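Glutamate receptor 1 (Adineta vaga, PDB 4IO5) probably acts as an amino-acid-gated ion channel, of which this chain is the extracellular ligand-binding domain, here holding alanine. Local coordinates at residues G13-V18 with I83-V88; T65-L70 with I137-E142; R108-K113 with S177-G182. One frame throughout, in Å; residues are numbered along the deposited sequence.

Interaction 1: residues G13-V18 with I83-V88; sequences GVIESV and IGDITV. With ALA (alanine), chain C.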
loop_
_atom_site.group_PDB
_atom_site.type_symbol
_atom_site.label_atom_id
_atom_site.label_comp_id
_atom_site.label_asym_id
_atom_site.label_seq_id
_atom_site.Cartn_x
_atom_site.Cartn_y
_atom_site.Cartn_z
ATOM N N GLY A 13 -6.872 -5.136 20.151
ATOM C CA GLY A 13 -7.943 -4.158 20.120
ATOM C C GLY A 13 -8.617 -4.139 18.741
ATOM O O GLY A 13 -7.950 -4.186 17.719
ATOM N N VAL A 14 -9.941 -4.146 18.736
ATOM C CA VAL A 14 -10.725 -4.073 17.507
ATOM C C VAL A 14 -11.763 -2.989 17.729
ATOM O O VAL A 14 -12.024 -2.587 18.880
ATOM C CB VAL A 14 -11.378 -5.426 17.111
ATOM C CG1 VAL A 14 -10.291 -6.480 16.866
ATOM C CG2 VAL A 14 -12.363 -5.896 18.184
ATOM N N ILE A 15 -12.301 -2.459 16.634
ATOM C CA ILE A 15 -13.214 -1.300 16.678
ATOM C C ILE A 15 -14.368 -1.531 15.703
ATOM O O ILE A 15 -14.173 -1.984 14.578
ATOM C CB ILE A 15 -12.446 -0.001 16.390
ATOM C CG1 ILE A 15 -13.343 1.240 16.484
ATOM C CG2 ILE A 15 -11.813 -0.032 15.012
ATOM C CD1 ILE A 15 -12.541 2.532 16.554
ATOM N N GLU A 16 -15.595 -1.276 16.162
ATOM C CA GLU A 16 -16.781 -1.555 15.357
ATOM C C GLU A 16 -16.813 -0.784 14.039
ATOM O O GLU A 16 -16.684 0.452 14.001
ATOM C CB GLU A 16 -18.070 -1.289 16.165
ATOM C CG GLU A 16 -19.344 -1.648 15.415
ATOM C CD GLU A 16 -20.605 -1.443 16.244
ATOM O OE1 GLU A 16 -20.487 -1.223 17.472
ATOM O OE2 GLU A 16 -21.721 -1.526 15.668
ATOM N N SER A 17 -16.985 -1.526 12.958
ATOM C CA SER A 17 -16.997 -0.976 11.607
ATOM C C SER A 17 -17.417 -2.061 10.637
ATOM O O SER A 17 -16.617 -2.906 10.263
ATOM C CB SER A 17 -15.623 -0.453 11.182
ATOM O OG SER A 17 -15.738 0.224 9.945
ATOM N N VAL A 18 -18.689 -2.083 10.249
ATOM C CA VAL A 18 -19.140 -3.170 9.383
ATOM C C VAL A 18 -18.538 -2.981 7.997
ATOM O O VAL A 18 -18.505 -1.843 7.500
ATOM C CB VAL A 18 -20.702 -3.235 9.330
ATOM C CG1 VAL A 18 -21.254 -3.321 10.728
ATOM C CG2 VAL A 18 -21.270 -2.039 8.633
ATOM N N ILE A 83 -6.163 -4.149 15.317
ATOM C CA ILE A 83 -6.447 -4.546 13.951
ATOM C C ILE A 83 -7.794 -3.985 13.520
ATOM O O ILE A 83 -8.813 -4.188 14.187
ATOM C CB ILE A 83 -6.465 -6.048 13.780
ATOM C CG1 ILE A 83 -5.133 -6.636 14.278
ATOM C CG2 ILE A 83 -6.641 -6.378 12.339
ATOM C CD1 ILE A 83 -5.087 -8.139 14.267
ATOM N N GLY A 84 -7.802 -3.282 12.394
ATOM C CA GLY A 84 -9.045 -2.796 11.851
ATOM C C GLY A 84 -8.814 -1.998 10.593
ATOM O O GLY A 84 -7.738 -2.075 9.958
ATOM N N ASP A 85 -9.825 -1.222 10.235
ATOM C CA ASP A 85 -9.738 -0.283 9.115
ATOM C C ASP A 85 -9.073 0.984 9.611
ATOM O O ASP A 85 -9.699 2.052 9.670
ATOM C CB ASP A 85 -11.124 0.004 8.483
ATOM C CG ASP A 85 -12.208 0.354 9.496
ATOM O OD1 ASP A 85 -12.060 0.035 10.701
ATOM O OD2 ASP A 85 -13.262 0.881 9.051
ATOM N N ILE A 86 -7.797 0.837 9.985
ATOM C CA ILE A 86 -7.051 1.891 10.651
ATOM C C ILE A 86 -6.024 2.482 9.660
ATOM O O ILE A 86 -5.076 1.801 9.224
ATOM C CB ILE A 86 -6.377 1.382 11.935
ATOM C CG1 ILE A 86 -7.395 0.727 12.859
ATOM C CG2 ILE A 86 -5.651 2.469 12.613
ATOM C CD1 ILE A 86 -6.737 -0.174 13.882
ATOM N N THR A 87 -6.248 3.747 9.298
ATOM C CA THR A 87 -5.390 4.421 8.337
ATOM C C THR A 87 -4.015 4.729 8.918
ATOM O O THR A 87 -3.884 5.245 10.013
ATOM C CB THR A 87 -6.059 5.687 7.812
ATOM O OG1 THR A 87 -7.341 5.345 7.262
ATOM C CG2 THR A 87 -5.228 6.337 6.736
ATOM N N VAL A 88 -2.977 4.464 8.119
ATOM C CA VAL A 88 -1.615 4.782 8.509
ATOM C C VAL A 88 -1.400 6.257 8.209
ATOM O O VAL A 88 -1.495 6.685 7.052
ATOM C CB VAL A 88 -0.600 3.900 7.739
ATOM C CG1 VAL A 88 0.840 4.238 8.183
ATOM C CG2 VAL A 88 -0.894 2.434 7.940
HETATM N N ALA C . -9.770 4.583 8.510
HETATM C CA ALA C . -10.162 5.781 9.259
HETATM C C ALA C . -9.128 6.139 10.290
HETATM O O ALA C . -8.231 5.304 10.572
HETATM C CB ALA C . -11.512 5.562 9.916
HETATM O OXT ALA C . -9.146 7.237 10.865
HETATM O O HOH W 1 -11.418 -3.720 14.120
HETATM O O HOH W 2 -12.684 -2.215 12.232
#

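Interaction 2: residues T65-L70 with I137-E142; sequences TSYTGL and IGTAGE. With ALA (alanine), chain C.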
loop_
_atom_site.group_PDB
_atom_site.type_symbol
_atom_site.label_atom_id
_atom_site.label_comp_id
_atom_site.label_asym_id
_atom_site.label_seq_id
_atom_site.Cartn_x
_atom_site.Cartn_y
_atom_site.Cartn_z
ATOM N N THR A 65 -15.319 5.109 21.188
ATOM C CA THR A 65 -13.899 5.195 20.850
ATOM C C THR A 65 -13.662 5.690 19.417
ATOM O O THR A 65 -14.260 5.179 18.478
ATOM C CB THR A 65 -13.253 3.819 21.018
ATOM O OG1 THR A 65 -13.367 3.409 22.392
ATOM C CG2 THR A 65 -11.762 3.843 20.632
ATOM N N SER A 66 -12.796 6.691 19.254
ATOM C CA SER A 66 -12.427 7.135 17.919
ATOM C C SER A 66 -11.232 6.333 17.437
ATOM O O SER A 66 -10.580 5.613 18.219
ATOM C CB SER A 66 -12.061 8.615 17.898
ATOM O OG SER A 66 -10.859 8.861 18.600
ATOM N N TYR A 67 -10.933 6.470 16.149
ATOM C CA TYR A 67 -9.774 5.805 15.598
ATOM C C TYR A 67 -8.479 6.348 16.218
ATOM O O TYR A 67 -7.559 5.585 16.569
ATOM C CB TYR A 67 -9.813 5.892 14.069
ATOM C CG TYR A 67 -10.762 4.860 13.520
ATOM C CD1 TYR A 67 -12.110 5.093 13.482
ATOM C CD2 TYR A 67 -10.293 3.633 13.058
ATOM C CE1 TYR A 67 -13.011 4.129 13.011
ATOM C CE2 TYR A 67 -11.175 2.652 12.599
ATOM C CZ TYR A 67 -12.546 2.915 12.559
ATOM O OH TYR A 67 -13.446 1.969 12.076
ATOM N N THR A 68 -8.381 7.666 16.351
ATOM C CA THR A 68 -7.225 8.210 17.046
ATOM C C THR A 68 -7.209 7.727 18.486
ATOM O O THR A 68 -6.142 7.450 19.041
ATOM C CB THR A 68 -7.230 9.736 17.051
ATOM O OG1 THR A 68 -7.074 10.192 15.712
ATOM C CG2 THR A 68 -6.069 10.248 17.920
ATOM N N GLY A 69 -8.396 7.634 19.085
ATOM C CA GLY A 69 -8.526 7.156 20.462
ATOM C C GLY A 69 -7.977 5.748 20.636
ATOM O O GLY A 69 -7.333 5.421 21.636
ATOM N N LEU A 70 -8.272 4.894 19.669
ATOM C CA LEU A 70 -7.763 3.523 19.670
ATOM C C LEU A 70 -6.253 3.482 19.576
ATOM O O LEU A 70 -5.577 2.746 20.300
ATOM C CB LEU A 70 -8.402 2.746 18.509
ATOM C CG LEU A 70 -7.967 1.285 18.326
ATOM C CD1 LEU A 70 -8.324 0.427 19.526
ATOM C CD2 LEU A 70 -8.588 0.747 17.077
ATOM N N ILE A 137 -14.769 13.131 14.138
ATOM C CA ILE A 137 -13.567 13.546 14.835
ATOM C C ILE A 137 -12.674 12.337 15.095
ATOM O O ILE A 137 -13.177 11.204 15.223
ATOM C CB ILE A 137 -13.884 14.293 16.144
ATOM C CG1 ILE A 137 -14.556 13.377 17.152
ATOM C CG2 ILE A 137 -14.771 15.531 15.852
ATOM C CD1 ILE A 137 -14.331 13.841 18.570
ATOM N N GLY A 138 -11.364 12.566 15.072
ATOM C CA GLY A 138 -10.401 11.490 15.354
ATOM C C GLY A 138 -10.288 10.480 14.238
ATOM O O GLY A 138 -9.968 9.329 14.480
ATOM N N THR A 139 -10.595 10.891 13.010
ATOM C CA THR A 139 -10.386 10.057 11.850
ATOM C C THR A 139 -9.436 10.758 10.884
ATOM O O THR A 139 -9.214 11.992 10.968
ATOM C CB THR A 139 -11.673 9.746 11.057
ATOM O OG1 THR A 139 -12.230 10.961 10.525
ATOM C CG2 THR A 139 -12.708 9.061 11.907
ATOM N N ALA A 140 -8.923 9.978 9.940
ATOM C CA ALA A 140 -8.058 10.546 8.901
ATOM C C ALA A 140 -8.805 11.590 8.080
ATOM O O ALA A 140 -8.197 12.531 7.578
ATOM C CB ALA A 140 -7.493 9.443 7.993
ATOM N N GLY A 141 -10.111 11.425 7.939
ATOM C CA GLY A 141 -10.932 12.391 7.232
ATOM C C GLY A 141 -10.855 13.767 7.862
ATOM O O GLY A 141 -10.887 14.779 7.155
ATOM N N GLU A 142 -10.791 13.816 9.189
ATOM C CA GLU A 142 -10.642 15.082 9.871
ATOM C C GLU A 142 -9.298 15.730 9.508
ATOM O O GLU A 142 -9.215 16.937 9.266
ATOM C CB GLU A 142 -10.770 14.934 11.388
ATOM C CG GLU A 142 -10.488 16.232 12.116
ATOM C CD GLU A 142 -10.535 16.144 13.643
ATOM O OE1 GLU A 142 -10.274 15.079 14.226
ATOM O OE2 GLU A 142 -10.794 17.182 14.291
HETATM N N ALA C . -9.770 4.583 8.510
HETATM C CA ALA C . -10.162 5.781 9.259
HETATM C C ALA C . -9.128 6.139 10.290
HETATM O O ALA C . -8.231 5.304 10.572
HETATM C CB ALA C . -11.512 5.562 9.916
HETATM O OXT ALA C . -9.146 7.237 10.865
HETATM O O HOH W 3 -13.133 8.259 15.012
#

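Interaction 3: residues R108-K113 with S177-G182; sequences RILMRK and SFMDIG. With ALA (alanine), chain C.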
loop_
_atom_site.group_PDB
_atom_site.type_symbol
_atom_site.label_atom_id
_atom_site.label_comp_id
_atom_site.label_asym_id
_atom_site.label_seq_id
_atom_site.Cartn_x
_atom_site.Cartn_y
_atom_site.Cartn_z
ATOM N N ARG A 108 -13.961 8.624 -0.152
ATOM C CA ARG A 108 -14.946 9.252 -1.029
ATOM C C ARG A 108 -15.893 10.141 -0.243
ATOM O O ARG A 108 -15.948 10.118 0.982
ATOM C CB ARG A 108 -15.695 8.187 -1.826
ATOM C CG ARG A 108 -14.693 7.371 -2.648
ATOM C CD ARG A 108 -15.283 6.713 -3.831
ATOM N NE ARG A 108 -15.907 7.654 -4.748
ATOM C CZ ARG A 108 -16.816 7.286 -5.638
ATOM N NH1 ARG A 108 -17.176 6.009 -5.695
ATOM N NH2 ARG A 108 -17.364 8.181 -6.459
ATOM N N ILE A 109 -16.579 11.006 -0.991
ATOM C CA ILE A 109 -17.615 11.871 -0.463
ATOM C C ILE A 109 -18.922 11.083 -0.426
ATOM O O ILE A 109 -19.332 10.497 -1.442
ATOM C CB ILE A 109 -17.814 13.093 -1.377
ATOM C CG1 ILE A 109 -16.491 13.845 -1.540
ATOM C CG2 ILE A 109 -18.930 13.976 -0.824
ATOM C CD1 ILE A 109 -16.536 15.026 -2.526
ATOM N N LEU A 110 -19.543 11.089 0.751
ATOM C CA LEU A 110 -20.814 10.431 1.017
ATOM C C LEU A 110 -21.915 11.491 1.036
ATOM O O LEU A 110 -21.743 12.537 1.655
ATOM C CB LEU A 110 -20.753 9.792 2.394
ATOM C CG LEU A 110 -22.028 9.102 2.863
ATOM C CD1 LEU A 110 -22.358 7.933 1.982
ATOM C CD2 LEU A 110 -21.809 8.638 4.289
ATOM N N MET A 111 -23.048 11.223 0.398
ATOM C CA MET A 111 -24.142 12.193 0.439
ATOM C C MET A 111 -25.482 11.516 0.203
ATOM O O MET A 111 -25.522 10.346 -0.143
ATOM C CB MET A 111 -23.925 13.234 -0.652
ATOM C CG MET A 111 -24.067 12.675 -2.066
ATOM S SD MET A 111 -23.655 13.877 -3.370
ATOM C CE MET A 111 -24.194 12.981 -4.829
ATOM N N ARG A 112 -26.581 12.258 0.369
ATOM C CA ARG A 112 -27.896 11.762 -0.081
ATOM C C ARG A 112 -27.969 11.662 -1.588
ATOM O O ARG A 112 -27.441 12.508 -2.301
ATOM C CB ARG A 112 -29.007 12.721 0.343
ATOM C CG ARG A 112 -29.233 12.854 1.835
ATOM C CD ARG A 112 -30.309 13.922 2.114
ATOM N NE ARG A 112 -29.995 15.213 1.512
ATOM C CZ ARG A 112 -29.291 16.176 2.108
ATOM N NH1 ARG A 112 -28.796 15.988 3.327
ATOM N NH2 ARG A 112 -29.072 17.324 1.475
ATOM N N LYS A 113 -28.670 10.654 -2.094
ATOM C CA LYS A 113 -28.901 10.586 -3.524
ATOM C C LYS A 113 -29.579 11.875 -3.965
ATOM O O LYS A 113 -30.365 12.435 -3.215
ATOM C CB LYS A 113 -29.768 9.386 -3.884
ATOM C CG LYS A 113 -28.987 8.114 -3.884
ATOM C CD LYS A 113 -29.817 6.943 -4.383
ATOM C CE LYS A 113 -28.956 5.706 -4.525
ATOM N NZ LYS A 113 -29.802 4.570 -4.982
ATOM N N SER A 177 -20.367 14.030 3.868
ATOM C CA SER A 177 -19.252 13.670 4.750
ATOM C C SER A 177 -18.199 12.918 3.925
ATOM O O SER A 177 -18.337 12.777 2.698
ATOM C CB SER A 177 -19.725 12.835 5.931
ATOM O OG SER A 177 -18.708 12.700 6.920
ATOM N N PHE A 178 -17.125 12.475 4.582
ATOM C CA PHE A 178 -16.069 11.687 3.929
ATOM C C PHE A 178 -16.050 10.288 4.533
ATOM O O PHE A 178 -16.276 10.102 5.729
ATOM C CB PHE A 178 -14.664 12.271 4.189
ATOM C CG PHE A 178 -14.462 13.701 3.729
ATOM C CD1 PHE A 178 -15.208 14.249 2.715
ATOM C CD2 PHE A 178 -13.469 14.479 4.312
ATOM C CE1 PHE A 178 -14.992 15.565 2.297
ATOM C CE2 PHE A 178 -13.245 15.773 3.906
ATOM C CZ PHE A 178 -13.993 16.321 2.890
ATOM N N MET A 179 -15.693 9.306 3.728
ATOM C CA MET A 179 -15.710 7.942 4.207
ATOM C C MET A 179 -14.729 7.106 3.401
ATOM O O MET A 179 -14.635 7.254 2.181
ATOM C CB MET A 179 -17.099 7.338 4.090
ATOM C CG MET A 179 -17.295 6.070 4.831
ATOM S SD MET A 179 -19.072 5.616 4.919
ATOM C CE MET A 179 -18.864 4.078 5.757
ATOM N N ASP A 180 -14.013 6.215 4.087
ATOM C CA ASP A 180 -13.168 5.241 3.402
ATOM C C ASP A 180 -13.982 4.466 2.383
ATOM O O ASP A 180 -15.125 4.106 2.636
ATOM C CB ASP A 180 -12.576 4.207 4.370
ATOM C CG ASP A 180 -11.591 4.775 5.362
ATOM O OD1 ASP A 180 -10.911 5.817 5.100
ATOM O OD2 ASP A 180 -11.479 4.128 6.441
ATOM N N ILE A 181 -13.366 4.166 1.251
ATOM C CA ILE A 181 -14.082 3.611 0.116
ATOM C C ILE A 181 -14.640 2.200 0.339
ATOM O O ILE A 181 -15.751 1.886 -0.152
ATOM C CB ILE A 181 -13.158 3.615 -1.121
ATOM C CG1 ILE A 181 -13.930 3.256 -2.383
ATOM C CG2 ILE A 181 -11.963 2.704 -0.895
ATOM C CD1 ILE A 181 -13.098 3.445 -3.651
ATOM N N GLY A 182 -13.901 1.341 1.042
ATOM C CA GLY A 182 -14.347 -0.043 1.206
ATOM C C GLY A 182 -15.633 -0.091 2.008
ATOM O O GLY A 182 -16.645 -0.671 1.584
HETATM N N ALA C . -9.770 4.583 8.510
HETATM C CA ALA C . -10.162 5.781 9.259
HETATM C C ALA C . -9.128 6.139 10.290
HETATM O O ALA C . -8.231 5.304 10.572
HETATM C CB ALA C . -11.512 5.562 9.916
HETATM O OXT ALA C . -9.146 7.237 10.865
#

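Interaction 1: residues G13-V18 with I83-V88
Ile83 meets Gly13 through the backbone, and Asp85 meets Ser17 through its side chain; between these two points the chains part and water fills in. Ile83 N donates to Gly13 O at 3.0 Å, carrying on the pairing that joins strand 9-14 to strand 81-82. The Ile83 side chain packs with that of Val14 against Val41 and Ile45 of helix 40-52. Further along, one water accepts from Ile15 N at 2.9 Å and reaches Ile83 O, and a second lies between Ile15 O and Asp85 OD1. Ile15 itself is buried, its CG2 near that carboxylate and its side chain resting on Tyr67 and Leu70.

Asp85 has CG tucked between its backbone N and carbonyl carbon (chi1 49°), which swings the carboxylate back toward the first segment. Ser17 OG donates to Asp85 OD2 at 2.7 Å, arriving on the syn side but 30° out of the carboxylate plane. The same oxygen forms a salt bridge with Arg162, while OD1 is bonded to Tyr67 OH and reaches the second water. At the centre of an inverse gamma turn, Asp85 leaves its backbone O to accept from the alanine N at 2.8 Å. Thr87 OG1 also takes a bond from that N, while Thr87 N donates to the alanine O at 2.8 Å, almost straight (171°). This is the amino-acid pocket of a glutamate-receptor ligand-binding domain, built on the periplasmic-binding-protein fold.

Interaction 2: residues T65-L70 with I137-E142
Ser66 brings its CB to 3.9 Å from Ile137 O, while its OG turns back to its own helix. With OG set between backbone N and carbonyl carbon (chi1 68°), the hydroxyl accepts from Gly69 N at 2.8 Å and serves as N-cap of helix 67-75. Next, Tyr67 N donates to a water, which in turn donates a hydrogen bond to Ile137 O at 3.0 Å. The Tyr67 ring lies flat over the ligand: the alanine CB sits 3.5 Å above the ring plane, over its centre, and Thr139 CG2 comes up obliquely to the same side chain. Thr68 then makes the direct link, its N giving a bond to Gly138 O at 3.0 Å, with the donor tilted 18° from the carbonyl plane. Across from it, Gly138 is steadied by its N-H bond to Glu142 OE1 (2.9 Å). One residue past Thr139, the N-cap of helix 140-148, Ala140 N donates to the alanine OXT at 2.9 Å. Two helix starts therefore face each other beside the ligand. In helix 67-75, first-turn N-H groups go to Gly138 O, a water and the Ser66 cap; the start of helix 140-148 probably stabilises the ligand's negative charge.

Interaction 3: residues R108-K113 with S177-G182
Ser177 O is met by two neighbouring groups of one strand: Leu110 N donates to it at 2.8 Å, standing 38° above the carbonyl plane, and the C-H of Ile109 CA approaches it (CA to O 3.4 Å). Arg108 O is used likewise, accepting from Met179 N at 2.9 Å and meeting the CA-H of Phe178. Arg108 N to Met179 O (2.8 Å, nearly straight at 173°) and Ser177 N to Leu110 O complete an antiparallel ladder. Its hydrogen-bonded pairs are Arg108 with Met179 and Leu110 with Ser177; Ile109 and Phe178 form the non-hydrogen-bonded pair between them.

On the face of Leu110 and Met179 these side chains run side by side, with Leu110 CD2 4.1 Å from Met179 SD. Arg108 CD rests 3.9 Å from Ile181 CD1; beyond it the chain bends at chi3 (58°), and NH2 bonds to Gly199 O. On the other face Ile109 touches the Phe178 ring obliquely, and Phe202 meets that ring edge-to-face. The strand ends at Asp180, whose OD2 accepts from the alanine N at 2.7 Å and whose OD1 is held by Asn105. The ladder and Asn105 thus fix a carboxylate that probably neutralises the ligand's ammonium charge.

In the fold
The bound alanine is where all three contacts converge. Interaction 1 supplies the backbone O of Asp85 with N and OG1 of Thr87, interaction 2 the Tyr67 ring face and Ala140 N, interaction 3 the Asp180 carboxylate. Interactions 1 and 2, with centres about 10 Å apart, are tied directly: Tyr67 OH lies 2.7 Å from Asp85 OD1, a probable hydrogen bond, and Ile15 CG2 packs on the ring. Interaction 3 centres about 18 Å from the centre of interaction 1, yet Asp180 OD2 comes within 4.2 Å of Asp85 O. Gly141 O touches Phe178 CD2 at 3.9 Å. Interaction 1 lies in one lobe, interaction 3 in the other, and interaction 2 spans the cleft.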